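Local coordinates for Lmo2812 protein (Listeria monocytogenes EGD-e, PDB 5ZQA) that is a penicillin-binding protein of the S11 peptidase family and probably acts as a serine-type D-Ala-D-Ala carboxypeptidase in cell-wall peptidoglycan metabolism, at residues Pro29-Ser34 and Met269-Lys274; Asn213-Ser218 and Lys263-Leu268. All blocks are in the same frame, centred on the assembly; numbering follows the deposited sequence.

In the fold
The N-terminal tail, which runs into strand 37-42, lies beside the last turn of the C-terminal helix 258-272, and interaction 1 closes a loop of 234 residues containing nearly the whole fold. Interaction 2 is nested inside it: the 213-218 loop is met again 44 residues later by the same helix, after strands of the five-stranded antiparallel sheet. The two centres are 12 Å apart. They are directly joined where Asp264 probably accepts a hydrogen bond from the backbone N of Ser34, at 2.9 Å from N to OD1. Helix 258-272 lies on strands 236-243 and 246-255, so tail, loop and sheet meet around it.

Interaction 1. Residues Pro29-Ser34 and Met269-Lys274; sequences PNLYLS and MEVGFK
The pyrrolidine ring of Pro29 meets Val271 through its puckered CG corner, which faces both methyl groups of the valine: CG lies 3.5 Å from Val271 CG2 and 3.7 Å from Val271 CG1. Ring atom CD is a more distant second point, 4.2 Å from Val271 CG1. The flat groups of the tail, the amide of Asn30 and the phenol of Tyr32, pair with each other instead of with Val271. Asn30 ND2 donates to Tyr32 OH at 2.9 Å, with an N-H...O angle of 151° and the hydroxyl tilted 18° out of the amide plane.

Leu31 provides the remaining contact. Both branches of its fork approach one methyl, CD2 at 3.9 Å and CD1 at 4.0 Å from Val271 CG2, so that methyl is shared between leucine and proline. The valine rotamer explains the division: CG1 is anti to the backbone N (chi1 171°), which leaves CG2 beside that N to serve both partners. All contacts across the pair are apolar, and the 125 Å² buried marks a small surface patch on the last turn of the helix, since Phe273 departs from helical geometry.

This is peripheral packing, away from the annotated sites, on the C-terminal helix of a transpeptidase-like fold, as in penicillin-binding proteins and serine beta-lactamases. Tail and helix lie side by side over the five-stranded antiparallel sheet, linked by Lys267 NZ donating to Tyr32 O. Leu31 reaches Tyr50 of strand 48-52, while Met269 and Phe273 pack on strands 236-243 and 246-255.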
# COMPACT_ATOMS: atom_id res chain seq x y z
N PRO A 29 -22.13 -13.22 1.76
CA PRO A 29 -22.60 -12.96 3.12
C PRO A 29 -23.07 -11.53 3.34
O PRO A 29 -22.85 -10.63 2.53
CB PRO A 29 -21.36 -13.25 3.98
CG PRO A 29 -20.22 -13.03 3.06
CD PRO A 29 -20.68 -13.51 1.73
N ASN A 30 -23.75 -11.35 4.46
CA ASN A 30 -24.27 -10.06 4.88
C ASN A 30 -23.37 -9.50 5.97
O ASN A 30 -23.54 -9.85 7.14
CB ASN A 30 -25.71 -10.22 5.36
CG ASN A 30 -26.36 -8.91 5.74
OD1 ASN A 30 -25.98 -7.85 5.26
ND2 ASN A 30 -27.36 -8.99 6.62
N LEU A 31 -22.41 -8.67 5.60
CA LEU A 31 -21.48 -8.11 6.58
C LEU A 31 -21.89 -6.71 6.99
O LEU A 31 -22.49 -5.96 6.21
CB LEU A 31 -20.05 -8.07 6.03
CG LEU A 31 -19.46 -9.39 5.54
CD1 LEU A 31 -18.07 -9.15 4.96
CD2 LEU A 31 -19.39 -10.45 6.65
N TYR A 32 -21.55 -6.36 8.22
CA TYR A 32 -21.76 -5.00 8.69
C TYR A 32 -20.42 -4.39 9.05
O TYR A 32 -19.88 -4.63 10.13
CB TYR A 32 -22.74 -4.99 9.85
CG TYR A 32 -24.12 -5.37 9.37
CD1 TYR A 32 -24.87 -4.49 8.61
CD2 TYR A 32 -24.64 -6.63 9.62
CE1 TYR A 32 -26.12 -4.83 8.14
CE2 TYR A 32 -25.89 -6.99 9.15
CZ TYR A 32 -26.62 -6.08 8.41
OH TYR A 32 -27.87 -6.42 7.94
N LEU A 33 -19.88 -3.63 8.11
CA LEU A 33 -18.53 -3.09 8.21
C LEU A 33 -18.57 -1.60 8.46
O LEU A 33 -19.54 -0.94 8.11
CB LEU A 33 -17.74 -3.36 6.92
CG LEU A 33 -17.74 -4.81 6.42
CD1 LEU A 33 -16.98 -4.92 5.11
CD2 LEU A 33 -17.14 -5.74 7.46
N SER A 34 -17.49 -1.07 9.04
CA SER A 34 -17.35 0.37 9.16
C SER A 34 -17.01 0.99 7.82
O SER A 34 -17.50 2.07 7.47
CB SER A 34 -16.26 0.73 10.18
OG SER A 34 -16.07 2.14 10.19
N MET A 269 -11.58 -11.55 6.08
CA MET A 269 -10.71 -12.71 6.02
C MET A 269 -11.49 -13.98 6.36
O MET A 269 -11.26 -15.03 5.76
CB MET A 269 -9.50 -12.53 6.94
CG MET A 269 -8.44 -11.56 6.39
SD MET A 269 -7.83 -12.13 4.78
CE MET A 269 -6.75 -10.79 4.28
N GLU A 270 -12.44 -13.87 7.29
CA GLU A 270 -13.33 -15.00 7.62
C GLU A 270 -14.14 -15.44 6.40
O GLU A 270 -14.26 -16.63 6.11
CB GLU A 270 -14.28 -14.63 8.77
CG GLU A 270 -15.22 -15.75 9.18
CD GLU A 270 -15.78 -15.59 10.58
OE1 GLU A 270 -15.02 -15.20 11.49
OE2 GLU A 270 -16.99 -15.85 10.77
N VAL A 271 -14.68 -14.47 5.67
CA VAL A 271 -15.39 -14.75 4.42
C VAL A 271 -14.45 -15.34 3.39
O VAL A 271 -14.79 -16.31 2.69
CB VAL A 271 -16.04 -13.46 3.86
CG1 VAL A 271 -16.59 -13.70 2.44
CG2 VAL A 271 -17.15 -13.01 4.78
N GLY A 272 -13.26 -14.75 3.28
CA GLY A 272 -12.30 -15.17 2.28
C GLY A 272 -11.92 -16.63 2.38
O GLY A 272 -11.66 -17.28 1.36
N PHE A 273 -11.89 -17.16 3.60
CA PHE A 273 -11.50 -18.56 3.80
C PHE A 273 -12.65 -19.45 4.23
O PHE A 273 -12.43 -20.59 4.65
CB PHE A 273 -10.36 -18.65 4.82
CG PHE A 273 -9.08 -18.07 4.32
CD1 PHE A 273 -8.35 -18.71 3.33
CD2 PHE A 273 -8.60 -16.87 4.83
CE1 PHE A 273 -7.18 -18.17 2.86
CE2 PHE A 273 -7.42 -16.33 4.36
CZ PHE A 273 -6.71 -16.98 3.38
N LYS A 274 -13.87 -18.95 4.11
CA LYS A 274 -15.06 -19.74 4.46
C LYS A 274 -15.17 -21.00 3.61
O LYS A 274 -14.88 -20.99 2.41
CB LYS A 274 -16.32 -18.90 4.31
CG LYS A 274 -17.59 -19.62 4.76
CD LYS A 274 -18.84 -18.89 4.30
CE LYS A 274 -20.07 -19.76 4.44
NZ LYS A 274 -21.23 -19.17 3.73

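Interaction 2. Residues Asn213-Ser218 and Lys263-Leu268; sequences NDLLGS and KDTEKL
Leu215 supplies more than half of the 123 Å² buried between the segments, and it does so with the two branches of its fork on two successive helix residues. CD1 goes to Thr265, 3.6 Å from Thr265 CG2 and 3.7 Å from Thr265 CB. CD2 takes the neighbouring residue, though loosely, at 4.2 Å from Glu266 CG. The backbones stay well apart, with 8.6 Å between the CA atoms of Leu215 and Glu266, so the leucine has to bridge the gap. Its chi2 near 175° sets CD1 anti to CA, at the outer end that meets Thr265, and leaves CD2 to turn toward Glu266.

Thr265 offers its methyl side. CG2 stands anti to the backbone N, whereas OG1 lies beside that N and hydrogen-bonds to the backbone O of Arg261, one turn earlier. The hydroxyl is therefore satisfied within its own helix, and the face presented to Leu215 is hydrocarbon. Glu266 contributes the aliphatic base of its side chain and is exposed, so the contact runs from a buried side at Thr265 to an open one.

A compact loop fixes the base of Leu215. Asn213 to Leu216 form a type I beta turn, overlapped by an Asx turn in which Asn213 OD1 accepts from Leu215 N at 2.9 Å, with the donor tilted 29° from the carbonyl plane. Leu215 O in turn accepts from Ser218 N at 2.9 Å.

The side chain of Thr265 is about 11 Å from that of Lys226, the predicted substrate-binding residue, so the contact is structural packing behind that region. Leu215 also packs on Phe262 of helix 258-272 and Leu222 of strand 222-230, and Thr265 on Ser250 and Val252 of strand 246-255, where loop meets helix over the sheet.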
# COMPACT_ATOMS: atom_id res chain seq x y z
N ASN A 213 0.69 -2.12 10.33
CA ASN A 213 -0.24 -3.26 10.20
C ASN A 213 -0.41 -3.98 11.53
O ASN A 213 0.38 -4.86 11.88
CB ASN A 213 0.27 -4.23 9.13
CG ASN A 213 -0.69 -5.40 8.89
OD1 ASN A 213 -1.65 -5.61 9.65
ND2 ASN A 213 -0.42 -6.17 7.85
N ASP A 214 -1.47 -3.63 12.24
CA ASP A 214 -1.70 -4.18 13.58
C ASP A 214 -2.18 -5.64 13.58
O ASP A 214 -2.27 -6.25 14.64
CB ASP A 214 -2.72 -3.33 14.34
CG ASP A 214 -2.18 -1.95 14.70
OD1 ASP A 214 -0.94 -1.77 14.71
OD2 ASP A 214 -2.99 -1.05 14.98
N LEU A 215 -2.49 -6.20 12.41
CA LEU A 215 -3.01 -7.57 12.37
C LEU A 215 -1.93 -8.63 12.18
O LEU A 215 -2.23 -9.82 12.17
CB LEU A 215 -4.05 -7.71 11.26
CG LEU A 215 -5.41 -7.06 11.52
CD1 LEU A 215 -6.28 -7.20 10.27
CD2 LEU A 215 -6.10 -7.70 12.72
N LEU A 216 -0.69 -8.20 11.99
CA LEU A 216 0.40 -9.16 11.90
C LEU A 216 0.50 -9.94 13.20
O LEU A 216 0.60 -9.35 14.28
CB LEU A 216 1.72 -8.46 11.58
CG LEU A 216 1.80 -7.80 10.20
CD1 LEU A 216 3.05 -6.93 10.12
CD2 LEU A 216 1.77 -8.83 9.07
N GLY A 217 0.44 -11.27 13.10
CA GLY A 217 0.48 -12.13 14.28
C GLY A 217 -0.88 -12.34 14.93
O GLY A 217 -0.98 -13.09 15.91
N SER A 218 -1.91 -11.70 14.39
CA SER A 218 -3.27 -11.83 14.93
C SER A 218 -4.19 -12.65 14.03
O SER A 218 -5.16 -13.25 14.50
CB SER A 218 -3.88 -10.45 15.15
OG SER A 218 -3.20 -9.78 16.19
N LYS A 263 -10.91 -4.52 12.35
CA LYS A 263 -12.09 -5.33 12.66
C LYS A 263 -12.82 -5.72 11.39
O LYS A 263 -13.30 -6.85 11.27
CB LYS A 263 -13.04 -4.58 13.60
CG LYS A 263 -12.45 -4.27 14.95
CD LYS A 263 -12.42 -5.49 15.84
CE LYS A 263 -12.14 -5.07 17.28
NZ LYS A 263 -12.20 -6.23 18.19
N ASP A 264 -12.93 -4.78 10.46
CA ASP A 264 -13.52 -5.08 9.15
C ASP A 264 -12.71 -6.14 8.41
O ASP A 264 -13.27 -7.04 7.79
CB ASP A 264 -13.61 -3.84 8.25
CG ASP A 264 -14.61 -2.79 8.74
OD1 ASP A 264 -15.46 -3.09 9.61
OD2 ASP A 264 -14.52 -1.65 8.23
N THR A 265 -11.38 -6.01 8.46
CA THR A 265 -10.51 -6.96 7.78
C THR A 265 -10.66 -8.35 8.37
O THR A 265 -10.63 -9.34 7.63
CB THR A 265 -9.05 -6.49 7.85
OG1 THR A 265 -8.94 -5.25 7.15
CG2 THR A 265 -8.10 -7.50 7.19
N GLU A 266 -10.84 -8.45 9.68
CA GLU A 266 -11.08 -9.77 10.30
C GLU A 266 -12.32 -10.44 9.70
O GLU A 266 -12.29 -11.63 9.38
CB GLU A 266 -11.25 -9.65 11.81
CG GLU A 266 -9.98 -9.34 12.57
CD GLU A 266 -10.22 -9.29 14.08
OE1 GLU A 266 -10.45 -10.35 14.68
OE2 GLU A 266 -10.20 -8.18 14.65
N LYS A 267 -13.39 -9.67 9.55
CA LYS A 267 -14.63 -10.19 8.98
C LYS A 267 -14.44 -10.62 7.52
O LYS A 267 -14.96 -11.65 7.10
CB LYS A 267 -15.73 -9.14 9.08
CG LYS A 267 -16.22 -8.93 10.50
CD LYS A 267 -17.21 -7.79 10.52
CE LYS A 267 -17.76 -7.54 11.91
NZ LYS A 267 -18.49 -6.24 11.91
N LEU A 268 -13.68 -9.84 6.77
CA LEU A 268 -13.44 -10.15 5.36
C LEU A 268 -12.57 -11.39 5.20
O LEU A 268 -12.80 -12.21 4.30
CB LEU A 268 -12.80 -8.96 4.63
CG LEU A 268 -13.72 -7.74 4.46
CD1 LEU A 268 -12.91 -6.53 4.05
CD2 LEU A 268 -14.80 -8.02 3.42